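Local structure of necrotic enteritis toxin B (Clostridium perfringens, 4I0N) at residues 57-62 against 221-226; 101-106 against 164-169; 112-117 against 145-150; 149-154 against 168-173. The protein probably forms oligomeric beta-barrel pores in host cell membranes, as a toxin of the leukocidin/hemolysin family with an alpha-hemolysin fold. All coordinates share one frame; numbering follows the deposited sequence. Where two conformers were deposited one is given.

Interaction 1. Residues 57-62 against 221-226; sequences LLNLEG and SPNMAL
In the beta-sandwich of the alpha-hemolysin fold, L58 to E61 pair with N223 to L226 as neighbouring antiparallel strands of one sheet, an arrangement that shows how a single side chain can add its own bonds to a regular backbone ladder. The strand axes come within 4.7 Å of each other. L58 faces L226 and L60 faces M224 in hydrogen-bonded pairs, each using N-H and C=O in both directions; beyond them G62 N reaches P222 O, just before the regular part of the second strand begins at N223.

The two faces of the pair differ. L58, L60, M224 and L226 turn to the apolar interior, where strands 76-92 and 236-255 of the facing sheet supply I87, V89, I239 and V241. L58 and L226 lie side by side here, and CD1 of L226 sits 3.8 Å from CD1 of L58. The other face, carrying N59, E61, N223 and A225, is touched by strand 144-150. A225 brings CB to 3.3 Å from L58 O across the ladder.

N223 is the polar centre of this second face. Its CG stands anti to the backbone N (chi1 -170°), and the amide plane is turned 79° from that of N59. The oxygen OD1 accepts from S148 N of strand 144-150, so this side chain ties the sandwich to a third layer. Its nitrogen grips two acceptors. N223 ND2 lies 2.9 Å from N59 OD1 and, at the same distance, meets L60 O from above the carbonyl plane, whereas M224 N approaches that oxygen in the plane.

Interaction 2. Residues 101-106 against 164-169; sequences ANSIPK and NLASWD
The W168 indole lies against P105, with NE1 3.5 Å from the proline CD and the two side chains slanted across each other. That same nitrogen makes the one hydrogen bond of the contact: W168 NE1 donates to P105 O over 2.8 Å, nearly straight at 173°, with the oxygen in the plane of the indole at its edge. Further round the ring, CZ2 comes to 3.4 Å from I104 O. A cis peptide joins I104 to P105, at the point where strand 99-104 ends.

The contact joins the two sheets of the beta-sandwich, from outermost strand 99-104 of one to strand 165-172 of the other. The short segments run in nearly the same direction with axes 8.5 Å apart, too far for backbone pairing. Side chains fill the interval, and M224 of strand 219-231 touches both P105 and W168. At the other end of the contact S103 points toward A166, its OG 3.9 Å from A166 CB. This hydroxyl is buried and hydrogen-bonded to Q158 NE2, while the OE1 of the same glutamine is bonded to K106 NZ.

Interaction 3. Residues 112-117 against 145-150; sequences KDVSNS and NTISYE
The segments 113-117 and 145-150, parts of strands 113-120 and 144-150, run antiparallel at 176°, their axes 4.8 Å apart at closest approach, with V114 opposite Y149 and N116 opposite I147 in hydrogen-bonded pairs. The first pair is closed from both directions, V114 N to Y149 O at 2.9 Å and Y149 N to V114 O at 3.1 Å. The second is lopsided: I147 N reaches N116 O at 2.9 Å, whereas the return bond from N116 N is weak.

Across the buried face, V114 covers the Y149 ring. Its CB stands 3.7 Å above the ring plane over the centre, a CH-pi contact, and both methyls spread over the same face, CG2 toward CE1 (3.6 Å) and CG1 toward CE2. The tyrosine CG is set between its backbone N and carbonyl carbon (chi1 63°), which brings the ring beneath V114, and its OH is hydrogen-bonded to T156. On the other face, rich in exposed polar residues, a water donates to V114 O and also bonds S148 OG.

The pair belongs to a small three-stranded sheet; residues 129-142, between strands 126-127 and 144-150, are not modelled and are probably mobile, consistent with the folded prestem of a soluble monomer in this family. It packs on the sandwich through I147 and Y149, which meet strand 219-231 at N223; I147 and N116 also touch I104 of strand 99-104.

Interaction 4. Residues 149-154 against 168-173; sequences YEQPDF and WDIKFV
F154 and F172 meet across the segments as an antiparallel non-hydrogen-bonded pair with diverging side chains, their CA atoms 4.2 Å apart, F154 being the last residue of a type II beta turn that starts at Q151. This turn links strand 144-150, which flanks the beta-sandwich, to strand 154-162 within it, and so illustrates how a chain re-enters a sheet. F154 N closes it by bonding Q151 O at 2.9 Å; D153, with its positive phi of 74°, takes the third position after P152.

F154 lies at the centre of the contact, with I170 and F172 packed against it. The two phenylalanine rings form a T-shaped pair, planes at 80° and centroids 5.5 Å apart, with the edge of F172 directed toward the face of F154. CD1 of F172 is the touching atom, 3.7 Å from F154 CE2. The backbone joins in as well: F172 CA lies over the F154 face, 3.5 Å above the plane and displaced toward the rim. The F172 ring has a further edge-to-face neighbour in W81.

The CG2 methyl of I170 packs against the base of the F154 side chain, 3.8 Å from F154 CB, and L215 of the short helix 214-217 touches both residues. The same I170 methyl comes near Q151 OE1, a buried oxygen that is hydrogen-bonded to T156 OG1. One backbone bond spans the contact: V173 N donates to D153 O at 2.8 Å, and this donor lies in the plane of the D153 carbonyl.

The four contacts lie in one compact region, their centres 10 to 15 Å apart. Interaction 1 joins two strands within one sheet of the sandwich, and interaction 2 crosses from the edge of that sheet to strand 165-172 of the other, which interaction 4 also uses. Interactions 3 and 4 share Y149 and E150, where strand 144-150 passes into the turn. In sequence, interaction 1 spans the other three, from 57-62 to 221-226, and interaction 3 falls wholly between the two segments of interaction 2. The 112-117 and 145-150 pair rests on this sandwich. If, as in relatives, it is part of the prestem, that packing would probably have to open for a pore to form.

Interaction 1. Residues 57-62 against 221-226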
# COMPACT_ATOMS: atom_id res chain seq x y z
N LEU A 57 -13.42 -4.35 -12.26
CA LEU A 57 -13.08 -4.01 -10.88
C LEU A 57 -11.79 -4.78 -10.59
O LEU A 57 -11.72 -5.98 -10.82
CB LEU A 57 -14.17 -4.46 -9.91
CG LEU A 57 -15.55 -3.78 -9.99
CD1 LEU A 57 -16.40 -4.22 -8.83
CD2 LEU A 57 -15.43 -2.26 -9.97
N LEU A 58 -10.76 -4.07 -10.11
CA LEU A 58 -9.48 -4.70 -9.83
C LEU A 58 -9.19 -4.66 -8.33
O LEU A 58 -9.50 -3.68 -7.66
CB LEU A 58 -8.35 -4.00 -10.61
CG LEU A 58 -8.48 -3.97 -12.14
CD1 LEU A 58 -7.24 -3.36 -12.76
CD2 LEU A 58 -8.69 -5.37 -12.69
N ASN A 59 -8.58 -5.72 -7.81
CA ASN A 59 -8.23 -5.76 -6.40
C ASN A 59 -6.74 -6.04 -6.31
O ASN A 59 -6.28 -7.03 -6.84
CB ASN A 59 -9.01 -6.89 -5.72
CG ASN A 59 -8.72 -6.99 -4.21
OD1 ASN A 59 -8.96 -6.07 -3.46
ND2 ASN A 59 -8.23 -8.14 -3.79
N LEU A 60 -5.99 -5.15 -5.66
CA LEU A 60 -4.56 -5.36 -5.45
C LEU A 60 -4.33 -5.82 -4.01
O LEU A 60 -4.78 -5.14 -3.06
CB LEU A 60 -3.77 -4.05 -5.72
CG LEU A 60 -2.32 -4.09 -5.23
CD1 LEU A 60 -1.50 -5.13 -6.03
CD2 LEU A 60 -1.66 -2.69 -5.33
N GLU A 61 -3.66 -6.96 -3.84
CA GLU A 61 -3.22 -7.39 -2.51
C GLU A 61 -1.75 -7.65 -2.58
O GLU A 61 -1.25 -8.18 -3.58
CB GLU A 61 -3.88 -8.71 -2.11
CG GLU A 61 -5.34 -8.69 -2.08
CD GLU A 61 -5.85 -10.11 -1.98
OE1 GLU A 61 -6.17 -10.69 -3.03
OE2 GLU A 61 -5.85 -10.65 -0.85
N GLY A 62 -1.05 -7.32 -1.51
CA GLY A 62 0.38 -7.52 -1.58
C GLY A 62 1.07 -7.45 -0.26
O GLY A 62 0.45 -7.51 0.81
N SER A 221 0.84 -4.95 4.45
CA SER A 221 0.06 -5.77 3.52
C SER A 221 -1.00 -4.93 2.83
O SER A 221 -2.16 -4.93 3.25
CB SER A 221 -0.64 -6.92 4.25
OG SER A 221 0.30 -7.75 4.89
N PRO A 222 -0.61 -4.22 1.75
CA PRO A 222 -1.58 -3.34 1.12
C PRO A 222 -2.76 -4.09 0.50
O PRO A 222 -2.62 -5.23 0.05
CB PRO A 222 -0.75 -2.62 0.05
CG PRO A 222 0.35 -3.62 -0.30
CD PRO A 222 0.69 -4.22 1.05
N ASN A 223 -3.92 -3.44 0.50
CA ASN A 223 -5.11 -3.96 -0.19
C ASN A 223 -5.85 -2.72 -0.65
O ASN A 223 -6.38 -1.96 0.16
CB ASN A 223 -5.98 -4.82 0.76
CG ASN A 223 -7.10 -5.60 0.03
OD1 ASN A 223 -8.01 -6.12 0.69
ND2 ASN A 223 -7.04 -5.71 -1.31
N MET A 224 -5.83 -2.49 -1.96
CA MET A 224 -6.49 -1.36 -2.57
C MET A 224 -7.31 -1.89 -3.72
O MET A 224 -7.07 -3.00 -4.20
CB MET A 224 -5.51 -0.30 -3.08
CG MET A 224 -4.80 0.49 -2.01
SD MET A 224 -3.36 -0.39 -1.33
CE MET A 224 -2.84 0.79 -0.08
N ALA A 225 -8.27 -1.11 -4.19
CA ALA A 225 -9.08 -1.57 -5.31
C ALA A 225 -9.47 -0.42 -6.22
O ALA A 225 -9.52 0.74 -5.78
CB ALA A 225 -10.33 -2.31 -4.80
N LEU A 226 -9.75 -0.74 -7.48
CA LEU A 226 -10.19 0.30 -8.37
C LEU A 226 -11.14 -0.22 -9.42
O LEU A 226 -11.34 -1.44 -9.55
CB LEU A 226 -8.98 1.00 -9.00
CG LEU A 226 -8.00 0.19 -9.83
CD1 LEU A 226 -8.64 -0.25 -11.15
CD2 LEU A 226 -6.78 1.07 -10.10

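Interaction 2. Residues 101-106 against 164-169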
# COMPACT_ATOMS: atom_id res chain seq x y z
N ALA A 101 -11.83 4.87 -13.06
CA ALA A 101 -13.06 5.59 -12.76
C ALA A 101 -13.16 6.00 -11.30
O ALA A 101 -13.70 7.05 -10.97
CB ALA A 101 -14.28 4.77 -13.18
N ASN A 102 -12.63 5.15 -10.42
CA ASN A 102 -12.64 5.42 -8.99
C ASN A 102 -11.76 4.37 -8.32
O ASN A 102 -11.34 3.40 -8.95
CB ASN A 102 -14.05 5.40 -8.39
CG ASN A 102 -14.21 6.43 -7.25
OD1 ASN A 102 -13.26 6.71 -6.51
ND2 ASN A 102 -15.39 7.01 -7.15
N SER A 103 -11.47 4.58 -7.05
CA SER A 103 -10.51 3.74 -6.34
C SER A 103 -10.73 3.91 -4.84
O SER A 103 -11.23 4.95 -4.38
CB SER A 103 -9.08 4.13 -6.74
OG SER A 103 -8.76 5.45 -6.32
N ILE A 104 -10.37 2.88 -4.08
CA ILE A 104 -10.47 2.90 -2.63
C ILE A 104 -9.15 2.36 -2.05
O ILE A 104 -8.46 1.55 -2.68
CB ILE A 104 -11.68 2.06 -2.10
CG1 ILE A 104 -11.66 0.64 -2.68
CG2 ILE A 104 -13.03 2.77 -2.37
CD1 ILE A 104 -12.56 -0.37 -1.96
N PRO A 105 -8.77 2.80 -0.84
CA PRO A 105 -9.48 3.74 0.04
C PRO A 105 -9.29 5.16 -0.39
O PRO A 105 -8.42 5.45 -1.20
CB PRO A 105 -8.83 3.49 1.41
CG PRO A 105 -7.44 3.02 1.10
CD PRO A 105 -7.51 2.32 -0.24
N LYS A 106 -10.13 6.06 0.14
CA LYS A 106 -10.09 7.44 -0.30
C LYS A 106 -9.71 8.39 0.82
O LYS A 106 -9.73 8.02 2.00
CB LYS A 106 -11.44 7.86 -0.93
CG LYS A 106 -11.90 6.94 -2.08
CD LYS A 106 -12.79 7.65 -3.13
CE LYS A 106 -11.98 8.45 -4.15
NZ LYS A 106 -10.86 7.65 -4.79
N ASN A 164 -5.27 8.07 -14.65
CA ASN A 164 -4.22 7.09 -14.93
C ASN A 164 -3.33 6.73 -13.74
O ASN A 164 -2.42 5.92 -13.90
CB ASN A 164 -3.35 7.52 -16.12
CG ASN A 164 -4.14 7.65 -17.38
OD1 ASN A 164 -4.73 8.69 -17.65
ND2 ASN A 164 -4.16 6.59 -18.19
N LEU A 165 -3.59 7.34 -12.57
CA LEU A 165 -2.79 7.06 -11.38
C LEU A 165 -3.63 7.14 -10.12
O LEU A 165 -4.32 8.13 -9.90
CB LEU A 165 -1.62 8.05 -11.24
CG LEU A 165 -0.76 8.10 -9.96
CD1 LEU A 165 0.00 6.77 -9.65
CD2 LEU A 165 0.22 9.27 -10.03
N ALA A 166 -3.58 6.08 -9.30
CA ALA A 166 -4.09 6.12 -7.95
C ALA A 166 -2.86 5.87 -7.08
O ALA A 166 -2.08 4.95 -7.34
CB ALA A 166 -5.11 4.99 -7.73
N SER A 167 -2.66 6.72 -6.09
CA SER A 167 -1.48 6.59 -5.25
C SER A 167 -1.83 6.82 -3.79
O SER A 167 -2.65 7.67 -3.48
CB SER A 167 -0.42 7.59 -5.70
OG SER A 167 0.72 7.48 -4.85
N TRP A 168 -1.18 6.07 -2.90
CA TRP A 168 -1.42 6.11 -1.47
C TRP A 168 -0.10 6.13 -0.72
O TRP A 168 0.80 5.35 -1.04
CB TRP A 168 -2.17 4.87 -1.01
CG TRP A 168 -3.55 4.70 -1.60
CD1 TRP A 168 -4.72 5.17 -1.07
CD2 TRP A 168 -3.88 4.02 -2.81
NE1 TRP A 168 -5.78 4.81 -1.89
CE2 TRP A 168 -5.29 4.10 -2.96
CE3 TRP A 168 -3.13 3.33 -3.78
CZ2 TRP A 168 -5.98 3.50 -4.03
CZ3 TRP A 168 -3.81 2.76 -4.87
CH2 TRP A 168 -5.22 2.85 -4.98
N ASP A 169 0.00 7.01 0.27
CA ASP A 169 1.08 6.93 1.25
C ASP A 169 0.53 6.37 2.54
O ASP A 169 -0.49 6.85 3.05
CB ASP A 169 1.67 8.32 1.51
CG ASP A 169 2.67 8.73 0.48
OD1 ASP A 169 3.02 7.89 -0.39
OD2 ASP A 169 3.12 9.88 0.52

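Interaction 3. Residues 112-117 against 145-150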
# COMPACT_ATOMS: atom_id res chain seq x y z
N LYS A 112 -6.96 2.23 12.65
CA LYS A 112 -6.04 1.11 12.46
C LYS A 112 -6.53 0.16 11.36
O LYS A 112 -5.74 -0.34 10.55
CB LYS A 112 -5.83 0.34 13.77
CG LYS A 112 -4.98 -0.94 13.59
CD LYS A 112 -4.67 -1.62 14.92
CE LYS A 112 -5.91 -2.03 15.66
NZ LYS A 112 -6.55 -3.21 15.06
N ASP A 113 -7.83 -0.13 11.36
CA ASP A 113 -8.39 -1.08 10.40
C ASP A 113 -9.05 -0.32 9.26
O ASP A 113 -10.01 0.44 9.48
CB ASP A 113 -9.39 -2.04 11.04
CG ASP A 113 -8.76 -2.90 12.12
OD1 ASP A 113 -7.57 -3.24 11.99
OD2 ASP A 113 -9.48 -3.23 13.08
N VAL A 114 -8.52 -0.49 8.06
CA VAL A 114 -9.06 0.15 6.87
C VAL A 114 -9.95 -0.87 6.17
O VAL A 114 -9.55 -2.02 5.95
CB VAL A 114 -7.94 0.60 5.92
CG1 VAL A 114 -8.52 1.17 4.58
CG2 VAL A 114 -7.05 1.62 6.64
N SER A 115 -11.17 -0.46 5.84
CA SER A 115 -12.11 -1.36 5.19
C SER A 115 -13.07 -0.53 4.37
O SER A 115 -13.68 0.38 4.92
CB SER A 115 -12.90 -2.16 6.24
OG SER A 115 -13.77 -3.09 5.63
N ASN A 116 -13.19 -0.83 3.08
CA ASN A 116 -14.26 -0.22 2.27
C ASN A 116 -14.52 -1.07 1.05
O ASN A 116 -13.87 -2.10 0.83
CB ASN A 116 -13.97 1.23 1.86
CG ASN A 116 -15.25 2.03 1.50
OD1 ASN A 116 -16.39 1.56 1.66
ND2 ASN A 116 -15.04 3.24 1.01
N SER A 117 -15.56 -0.69 0.32
CA SER A 117 -15.97 -1.46 -0.84
C SER A 117 -16.21 -0.55 -2.02
O SER A 117 -16.60 0.62 -1.85
CB SER A 117 -17.23 -2.27 -0.55
OG SER A 117 -17.55 -3.07 -1.67
N ASN A 145 -15.93 -5.22 -4.84
CA ASN A 145 -14.63 -5.64 -4.33
C ASN A 145 -14.47 -4.99 -2.97
O ASN A 145 -14.67 -3.78 -2.83
CB ASN A 145 -13.51 -5.21 -5.28
CG ASN A 145 -13.32 -6.16 -6.45
OD1 ASN A 145 -14.15 -7.06 -6.70
ND2 ASN A 145 -12.24 -5.98 -7.18
N THR A 146 -14.13 -5.78 -1.96
CA THR A 146 -13.96 -5.24 -0.61
C THR A 146 -12.47 -5.29 -0.27
O THR A 146 -11.79 -6.28 -0.58
CB THR A 146 -14.77 -6.03 0.43
OG1 THR A 146 -16.17 -5.94 0.12
CG2 THR A 146 -14.57 -5.45 1.84
N ILE A 147 -11.96 -4.21 0.32
CA ILE A 147 -10.57 -4.20 0.77
C ILE A 147 -10.50 -4.19 2.28
O ILE A 147 -11.44 -3.77 2.96
CB ILE A 147 -9.77 -2.97 0.24
CG1 ILE A 147 -10.37 -1.67 0.83
CG2 ILE A 147 -9.74 -2.97 -1.30
CD1 ILE A 147 -9.41 -0.49 0.79
N SER A 148 -9.38 -4.66 2.81
CA SER A 148 -9.16 -4.73 4.25
C SER A 148 -7.68 -4.80 4.52
O SER A 148 -6.98 -5.66 3.97
CB SER A 148 -9.83 -6.00 4.84
OG SER A 148 -9.48 -6.16 6.20
N TYR A 149 -7.19 -3.90 5.37
CA TYR A 149 -5.85 -4.03 5.91
C TYR A 149 -5.70 -3.31 7.22
O TYR A 149 -6.54 -2.49 7.57
CB TYR A 149 -4.76 -3.57 4.91
CG TYR A 149 -4.80 -2.11 4.52
CD1 TYR A 149 -4.20 -1.12 5.34
CD2 TYR A 149 -5.44 -1.70 3.35
CE1 TYR A 149 -4.19 0.23 4.94
CE2 TYR A 149 -5.46 -0.35 2.95
CZ TYR A 149 -4.85 0.60 3.75
OH TYR A 149 -4.86 1.92 3.35
N GLU A 150 -4.67 -3.67 7.97
CA GLU A 150 -4.37 -2.96 9.21
C GLU A 150 -3.12 -2.08 9.07
O GLU A 150 -2.18 -2.38 8.30
CB GLU A 150 -4.24 -3.95 10.38
CG GLU A 150 -3.01 -4.81 10.31
CD GLU A 150 -2.84 -5.71 11.52
OE1 GLU A 150 -3.49 -5.46 12.57
OE2 GLU A 150 -2.04 -6.66 11.40
O HOH W 1 -9.68 -3.87 8.08

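Interaction 4. Residues 149-154 against 168-173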
# COMPACT_ATOMS: atom_id res chain seq x y z
N TYR A 149 -7.19 -3.90 5.37
CA TYR A 149 -5.85 -4.03 5.91
C TYR A 149 -5.70 -3.31 7.22
O TYR A 149 -6.54 -2.49 7.57
CB TYR A 149 -4.76 -3.57 4.91
CG TYR A 149 -4.80 -2.11 4.52
CD1 TYR A 149 -4.20 -1.12 5.34
CD2 TYR A 149 -5.44 -1.70 3.35
CE1 TYR A 149 -4.19 0.23 4.94
CE2 TYR A 149 -5.46 -0.35 2.95
CZ TYR A 149 -4.85 0.60 3.75
OH TYR A 149 -4.86 1.92 3.35
N GLU A 150 -4.67 -3.67 7.97
CA GLU A 150 -4.37 -2.96 9.21
C GLU A 150 -3.12 -2.08 9.07
O GLU A 150 -2.18 -2.38 8.30
CB GLU A 150 -4.24 -3.95 10.38
CG GLU A 150 -3.01 -4.81 10.31
CD GLU A 150 -2.84 -5.71 11.52
OE1 GLU A 150 -3.49 -5.46 12.57
OE2 GLU A 150 -2.04 -6.66 11.40
N GLN A 151 -3.11 -0.96 9.80
CA GLN A 151 -1.98 -0.02 9.74
C GLN A 151 -1.66 0.56 11.12
O GLN A 151 -1.54 1.78 11.26
CB GLN A 151 -2.28 1.09 8.71
CG GLN A 151 -3.58 1.86 9.05
CD GLN A 151 -3.84 3.04 8.13
OE1 GLN A 151 -3.12 3.26 7.18
NE2 GLN A 151 -4.90 3.80 8.42
N PRO A 152 -1.49 -0.29 12.15
CA PRO A 152 -1.22 0.27 13.50
C PRO A 152 -0.06 1.28 13.50
O PRO A 152 1.00 0.99 12.93
CB PRO A 152 -0.86 -0.95 14.35
CG PRO A 152 -0.48 -2.02 13.32
CD PRO A 152 -1.41 -1.76 12.16
N ASP A 153 -0.31 2.44 14.10
CA ASP A 153 0.65 3.56 14.21
C ASP A 153 0.89 4.37 12.94
O ASP A 153 1.73 5.29 12.97
CB ASP A 153 2.02 3.11 14.76
CG ASP A 153 1.94 2.55 16.18
OD1 ASP A 153 0.90 2.70 16.87
OD2 ASP A 153 2.94 1.95 16.59
N PHE A 154 0.18 4.03 11.85
CA PHE A 154 0.32 4.68 10.56
C PHE A 154 -1.02 5.24 10.13
O PHE A 154 -2.06 4.92 10.75
CB PHE A 154 0.83 3.70 9.48
CG PHE A 154 2.30 3.37 9.58
CD1 PHE A 154 3.16 3.73 8.53
CD2 PHE A 154 2.80 2.64 10.66
CE1 PHE A 154 4.55 3.39 8.59
CE2 PHE A 154 4.16 2.28 10.74
CZ PHE A 154 5.04 2.66 9.70
N TRP A 168 -1.18 6.07 -2.90
CA TRP A 168 -1.42 6.11 -1.47
C TRP A 168 -0.10 6.13 -0.72
O TRP A 168 0.80 5.35 -1.04
CB TRP A 168 -2.17 4.87 -1.01
CG TRP A 168 -3.55 4.70 -1.60
CD1 TRP A 168 -4.72 5.17 -1.07
CD2 TRP A 168 -3.88 4.02 -2.81
NE1 TRP A 168 -5.78 4.81 -1.89
CE2 TRP A 168 -5.29 4.10 -2.96
CE3 TRP A 168 -3.13 3.33 -3.78
CZ2 TRP A 168 -5.98 3.50 -4.03
CZ3 TRP A 168 -3.81 2.76 -4.87
CH2 TRP A 168 -5.22 2.85 -4.98
N ASP A 169 0.00 7.01 0.27
CA ASP A 169 1.08 6.93 1.25
C ASP A 169 0.53 6.37 2.54
O ASP A 169 -0.49 6.85 3.05
CB ASP A 169 1.67 8.32 1.51
CG ASP A 169 2.67 8.73 0.48
OD1 ASP A 169 3.02 7.89 -0.39
OD2 ASP A 169 3.12 9.88 0.52
N ILE A 170 1.19 5.34 3.03
CA ILE A 170 0.87 4.81 4.35
C ILE A 170 2.04 5.27 5.21
O ILE A 170 3.17 4.75 5.12
CB ILE A 170 0.65 3.27 4.34
CG1 ILE A 170 -0.66 2.94 3.60
CG2 ILE A 170 0.63 2.70 5.78
CD1 ILE A 170 -0.56 2.99 2.10
N LYS A 171 1.76 6.29 6.02
CA LYS A 171 2.81 7.09 6.63
C LYS A 171 2.75 6.99 8.15
O LYS A 171 1.68 7.03 8.74
CB LYS A 171 2.68 8.57 6.21
CG LYS A 171 3.81 9.47 6.71
CD LYS A 171 3.62 10.91 6.12
CE LYS A 171 4.66 11.90 6.66
NZ LYS A 171 6.08 11.60 6.21
N PHE A 172 3.91 6.91 8.77
CA PHE A 172 3.99 6.75 10.20
C PHE A 172 3.40 7.99 10.88
O PHE A 172 3.62 9.14 10.43
CB PHE A 172 5.46 6.58 10.60
CG PHE A 172 5.65 6.43 12.08
CD1 PHE A 172 5.33 5.24 12.72
CD2 PHE A 172 6.17 7.50 12.84
CE1 PHE A 172 5.51 5.10 14.11
CE2 PHE A 172 6.35 7.38 14.21
CZ PHE A 172 6.02 6.16 14.84
N VAL A 173 2.67 7.76 11.96
CA VAL A 173 2.07 8.84 12.73
C VAL A 173 2.84 9.01 14.05
O VAL A 173 3.51 10.02 14.24
CB VAL A 173 0.56 8.57 13.04
CG1 VAL A 173 0.00 9.67 13.94
CG2 VAL A 173 -0.25 8.52 11.72